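Local coordinates for protein CRISPR-associated endonuclease Cas9 (Campylobacter jejuni subsp. jejuni serotype O:2, PDB 5X2H) that uses a guide RNA to recognise matching foreign DNA and cleaves its two strands with separate RuvC-like and HNH nuclease domains in bacterial adaptive immunity, at residues Val272-Ile277 with Asp295-Leu300. Sequence-based numbering, arbitrary orientation.
Sequences VALTRI and DDLNAL. With nucleotides of chain B.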
ATOM      1  N   VAL A 272      -5.932 -33.159  -0.762  1.00 58.94           N
ATOM      2  CA  VAL A 272      -5.576 -32.869   0.623  1.00 57.11           C
ATOM      3  C   VAL A 272      -5.915 -34.054   1.518  1.00 58.60           C
ATOM      4  O   VAL A 272      -5.110 -34.463   2.362  1.00 58.76           O
ATOM      5  CB  VAL A 272      -6.266 -31.580   1.101  1.00 56.61           C
ATOM      6  CG1 VAL A 272      -6.090 -31.411   2.602  1.00 55.56           C
ATOM      7  CG2 VAL A 272      -5.698 -30.377   0.364  1.00 53.06           C
ATOM      8  N   ALA A 273      -7.107 -34.631   1.341  1.00 59.95           N
ATOM      9  CA  ALA A 273      -7.479 -35.798   2.133  1.00 64.20           C
ATOM     10  C   ALA A 273      -6.504 -36.949   1.913  1.00 64.94           C
ATOM     11  O   ALA A 273      -6.095 -37.618   2.869  1.00 66.46           O
ATOM     12  CB  ALA A 273      -8.908 -36.228   1.802  1.00 65.71           C
ATOM     13  N   LEU A 274      -6.109 -37.187   0.659  1.00 61.83           N
ATOM     14  CA  LEU A 274      -5.112 -38.219   0.391  1.00 67.10           C
ATOM     15  C   LEU A 274      -3.766 -37.871   1.008  1.00 65.58           C
ATOM     16  O   LEU A 274      -3.040 -38.768   1.449  1.00 65.37           O
ATOM     17  CB  LEU A 274      -4.959 -38.435  -1.116  1.00 61.40           C
ATOM     18  CG  LEU A 274      -6.134 -39.098  -1.840  1.00 63.59           C
ATOM     19  CD1 LEU A 274      -5.913 -39.077  -3.343  1.00 62.94           C
ATOM     20  CD2 LEU A 274      -6.335 -40.518  -1.341  1.00 67.40           C
ATOM     21  N   THR A 275      -3.420 -36.582   1.055  1.00 62.94           N
ATOM     22  CA  THR A 275      -2.137 -36.181   1.622  1.00 58.16           C
ATOM     23  C   THR A 275      -2.063 -36.519   3.106  1.00 60.37           C
ATOM     24  O   THR A 275      -1.097 -37.136   3.564  1.00 60.41           O
ATOM     25  CB  THR A 275      -1.904 -34.689   1.395  1.00 54.73           C
ATOM     26  OG1 THR A 275      -1.801 -34.432  -0.011  1.00 53.68           O
ATOM     27  CG2 THR A 275      -0.621 -34.242   2.080  1.00 53.58           C
ATOM     28  N   ARG A 276      -3.089 -36.138   3.873  1.00 61.83           N
ATOM     29  CA  ARG A 276      -3.080 -36.433   5.304  1.00 63.80           C
ATOM     30  C   ARG A 276      -3.124 -37.935   5.558  1.00 63.41           C
ATOM     31  O   ARG A 276      -2.395 -38.444   6.418  1.00 63.53           O
ATOM     32  CB  ARG A 276      -4.261 -35.748   5.996  1.00 66.57           C
ATOM     33  CG  ARG A 276      -4.690 -34.437   5.367  1.00 67.10           C
ATOM     34  CD  ARG A 276      -4.239 -33.225   6.161  1.00 66.17           C
ATOM     35  NE  ARG A 276      -4.716 -33.263   7.540  1.00 68.69           N
ATOM     36  CZ  ARG A 276      -3.919 -33.220   8.603  1.00 70.63           C
ATOM     37  NH1 ARG A 276      -2.607 -33.121   8.443  1.00 71.89           N
ATOM     38  NH2 ARG A 276      -4.433 -33.260   9.824  1.00 71.15           N
ATOM     39  N   ILE A 277      -3.967 -38.659   4.820  1.00 64.66           N
ATOM     40  CA  ILE A 277      -4.152 -40.085   5.075  1.00 68.97           C
ATOM     41  C   ILE A 277      -2.886 -40.860   4.728  1.00 69.76           C
ATOM     42  O   ILE A 277      -2.362 -41.620   5.550  1.00 72.21           O
ATOM     43  CB  ILE A 277      -5.371 -40.617   4.300  1.00 68.05           C
ATOM     44  CG1 ILE A 277      -6.662 -40.026   4.870  1.00 69.25           C
ATOM     45  CG2 ILE A 277      -5.412 -42.135   4.351  1.00 76.05           C
ATOM     46  CD1 ILE A 277      -7.896 -40.383   4.074  1.00 73.42           C
ATOM     47  N   ASP A 295      -6.669 -50.788   0.776  1.00 96.73           N
ATOM     48  CA  ASP A 295      -7.958 -51.013   1.420  1.00101.14           C
ATOM     49  C   ASP A 295      -8.061 -50.218   2.716  1.00100.69           C
ATOM     50  O   ASP A 295      -9.057 -49.526   2.956  1.00102.01           O
ATOM     51  CB  ASP A 295      -8.158 -52.505   1.680  1.00106.66           C
ATOM     52  CG  ASP A 295      -8.034 -53.338   0.419  1.00108.88           C
ATOM     53  OD1 ASP A 295      -8.539 -52.901  -0.637  1.00108.40           O
ATOM     54  OD2 ASP A 295      -7.422 -54.425   0.481  1.00110.43           O
ATOM     55  N   ASP A 296      -7.034 -50.308   3.568  1.00 99.12           N
ATOM     56  CA  ASP A 296      -6.961 -49.457   4.747  1.00 96.41           C
ATOM     57  C   ASP A 296      -6.930 -47.980   4.377  1.00 92.26           C
ATOM     58  O   ASP A 296      -7.329 -47.138   5.188  1.00 93.68           O
ATOM     59  CB  ASP A 296      -5.730 -49.818   5.580  1.00 95.45           C
ATOM     60  N   LEU A 297      -6.461 -47.650   3.173  1.00 87.91           N
ATOM     61  CA  LEU A 297      -6.538 -46.279   2.682  1.00 83.32           C
ATOM     62  C   LEU A 297      -7.946 -45.949   2.202  1.00 83.40           C
ATOM     63  O   LEU A 297      -8.477 -44.876   2.507  1.00 80.19           O
ATOM     64  CB  LEU A 297      -5.520 -46.069   1.557  1.00 80.46           C
ATOM     65  CG  LEU A 297      -5.419 -44.718   0.839  1.00 78.55           C
ATOM     66  CD1 LEU A 297      -4.002 -44.527   0.352  1.00 77.35           C
ATOM     67  CD2 LEU A 297      -6.382 -44.608  -0.340  1.00 79.29           C
ATOM     68  N   ASN A 298      -8.559 -46.862   1.442  1.00 85.21           N
ATOM     69  CA  ASN A 298      -9.894 -46.610   0.910  1.00 87.39           C
ATOM     70  C   ASN A 298     -10.929 -46.489   2.020  1.00 88.24           C
ATOM     71  O   ASN A 298     -11.940 -45.800   1.851  1.00 86.62           O
ATOM     72  CB  ASN A 298     -10.295 -47.715  -0.068  1.00 91.13           C
ATOM     73  CG  ASN A 298      -9.534 -47.642  -1.380  1.00 90.34           C
ATOM     74  OD1 ASN A 298      -8.992 -46.596  -1.740  1.00 88.56           O
ATOM     75  ND2 ASN A 298      -9.494 -48.756  -2.105  1.00 91.66           N
ATOM     76  N   ALA A 299     -10.695 -47.146   3.159  1.00 91.32           N
ATOM     77  CA  ALA A 299     -11.627 -47.039   4.276  1.00 95.51           C
ATOM     78  C   ALA A 299     -11.615 -45.635   4.867  1.00 92.97           C
ATOM     79  O   ALA A 299     -12.673 -45.042   5.107  1.00 94.83           O
ATOM     80  CB  ALA A 299     -11.288 -48.082   5.342  1.00 91.22           C
ATOM     81  N   LEU A 300     -10.423 -45.084   5.107  1.00 88.81           N
ATOM     82  CA  LEU A 300     -10.331 -43.727   5.637  1.00 86.15           C
ATOM     83  C   LEU A 300     -10.836 -42.705   4.627  1.00 85.65           C
ATOM     84  O   LEU A 300     -11.494 -41.727   5.001  1.00 86.30           O
ATOM     85  CB  LEU A 300      -8.889 -43.417   6.039  1.00 85.50           C
ATOM     86  CG  LEU A 300      -8.272 -44.339   7.093  1.00 91.23           C
ATOM     87  CD1 LEU A 300      -6.801 -44.017   7.302  1.00 90.14           C
ATOM     88  CD2 LEU A 300      -9.033 -44.237   8.402  1.00 95.49           C
TER
ATOM     89  P     A B   5       0.343 -27.255  -0.927  1.00 46.82           P
ATOM     90  OP1   A B   5      -0.771 -26.633  -1.685  1.00 47.82           O
ATOM     91  OP2   A B   5       1.445 -26.401  -0.427  1.00 51.18           O
ATOM     92  O5'   A B   5      -0.269 -28.034   0.318  1.00 46.68           O
ATOM     93  C5'   A B   5      -1.092 -29.171   0.117  1.00 49.34           C
ATOM     94  C4'   A B   5      -1.291 -29.953   1.391  1.00 49.95           C
ATOM     95  O4'   A B   5      -0.025 -30.469   1.876  1.00 48.97           O
ATOM     96  C3'   A B   5      -1.836 -29.176   2.574  1.00 51.13           C
ATOM     97  O3'   A B   5      -3.227 -28.936   2.488  1.00 53.07           O
ATOM     98  C2'   A B   5      -1.426 -30.053   3.749  1.00 51.60           C
ATOM     99  O2'   A B   5      -2.275 -31.186   3.856  1.00 50.96           O
ATOM    100  C1'   A B   5      -0.049 -30.532   3.289  1.00 51.90           C
ATOM    101  N9    A B   5       1.026 -29.681   3.833  1.00 52.13           N
ATOM    102  C8    A B   5       1.796 -28.744   3.189  1.00 50.67           C
ATOM    103  N7    A B   5       2.664 -28.150   3.973  1.00 50.09           N
ATOM    104  C5    A B   5       2.450 -28.732   5.215  1.00 51.46           C
ATOM    105  C6    A B   5       3.048 -28.540   6.472  1.00 52.80           C
ATOM    106  N6    A B   5       4.034 -27.669   6.699  1.00 53.45           N
ATOM    107  N1    A B   5       2.595 -29.284   7.504  1.00 54.33           N
ATOM    108  C2    A B   5       1.606 -30.158   7.281  1.00 54.28           C
ATOM    109  N3    A B   5       0.964 -30.429   6.148  1.00 52.59           N
ATOM    110  C4    A B   5       1.440 -29.675   5.142  1.00 52.04           C
ATOM    111  P     U B   6      -3.840 -27.585   3.099  1.00 51.31           P
ATOM    112  OP1   U B   6      -5.238 -27.456   2.615  1.00 53.03           O
ATOM    113  OP2   U B   6      -2.875 -26.487   2.845  1.00 47.87           O
ATOM    114  O5'   U B   6      -3.886 -27.872   4.663  1.00 54.33           O
ATOM    115  C5'   U B   6      -4.597 -28.994   5.165  1.00 59.68           C
ATOM    116  C4'   U B   6      -4.365 -29.185   6.641  1.00 64.27           C
ATOM    117  O4'   U B   6      -2.974 -29.515   6.886  1.00 66.70           O
ATOM    118  C3'   U B   6      -4.610 -27.968   7.516  1.00 63.66           C
ATOM    119  O3'   U B   6      -5.981 -27.752   7.794  1.00 66.31           O
ATOM    120  C2'   U B   6      -3.773 -28.276   8.749  1.00 64.08           C
ATOM    121  O2'   U B   6      -4.439 -29.205   9.590  1.00 66.51           O
ATOM    122  C1'   U B   6      -2.563 -28.974   8.125  1.00 65.81           C
ATOM    123  N1    U B   6      -1.443 -28.037   7.888  1.00 64.26           N
ATOM    124  C2    U B   6      -0.651 -27.716   8.973  1.00 66.23           C
ATOM    125  O2    U B   6      -0.841 -28.170  10.089  1.00 68.23           O
ATOM    126  N3    U B   6       0.371 -26.842   8.702  1.00 64.75           N
ATOM    127  C4    U B   6       0.675 -26.274   7.482  1.00 63.31           C
ATOM    128  O4    U B   6       1.633 -25.505   7.397  1.00 65.39           O
ATOM    129  C5    U B   6      -0.194 -26.656   6.411  1.00 61.30           C
ATOM    130  C6    U B   6      -1.199 -27.505   6.645  1.00 61.90           C
TER
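Ile277 of helix 266-288 meets Leu300 and Leu297 of helix 294-307, its CB directed toward them. Its CG2 branch, anti to the backbone N, meets Leu300 CD1 at 3.8 Å and, more loosely, Leu297 CG at 4.4 Å. The other branch, CG1, extends (chi2 174°) to carry CD1 against the root of Leu300, 3.7 Å from its CB and 3.8 Å from its backbone C. A turn earlier, Leu274 adds a methyl-to-methyl touch, its CD2 lying 4.2 Å from CD2 of Leu297. The two segments lie on consecutive helices, probably of the helical recognition lobe of Cas9, and cross at 129° between N-to-C directions with axes 10.6 Å apart at closest; no hydrogen bond passes between them, and the contact rests on buried apolar side chains. Leu281 of the first helix extends this apolar layer against Leu297 and Leu300, while Thr411 and Met414 of helix 404-415 pack on Leu274. The first helix also borders RNA: CG2 of Val272 lies 3.6 Å from O3' of A5 of chain B, and the Arg276 guanidinium has the ribose of U6 of chain B over one face, with O2' toward its rim. Arg276 NH2 is hydrogen-bonded to Gly332 O, which probably helps hold the group beside the sugar.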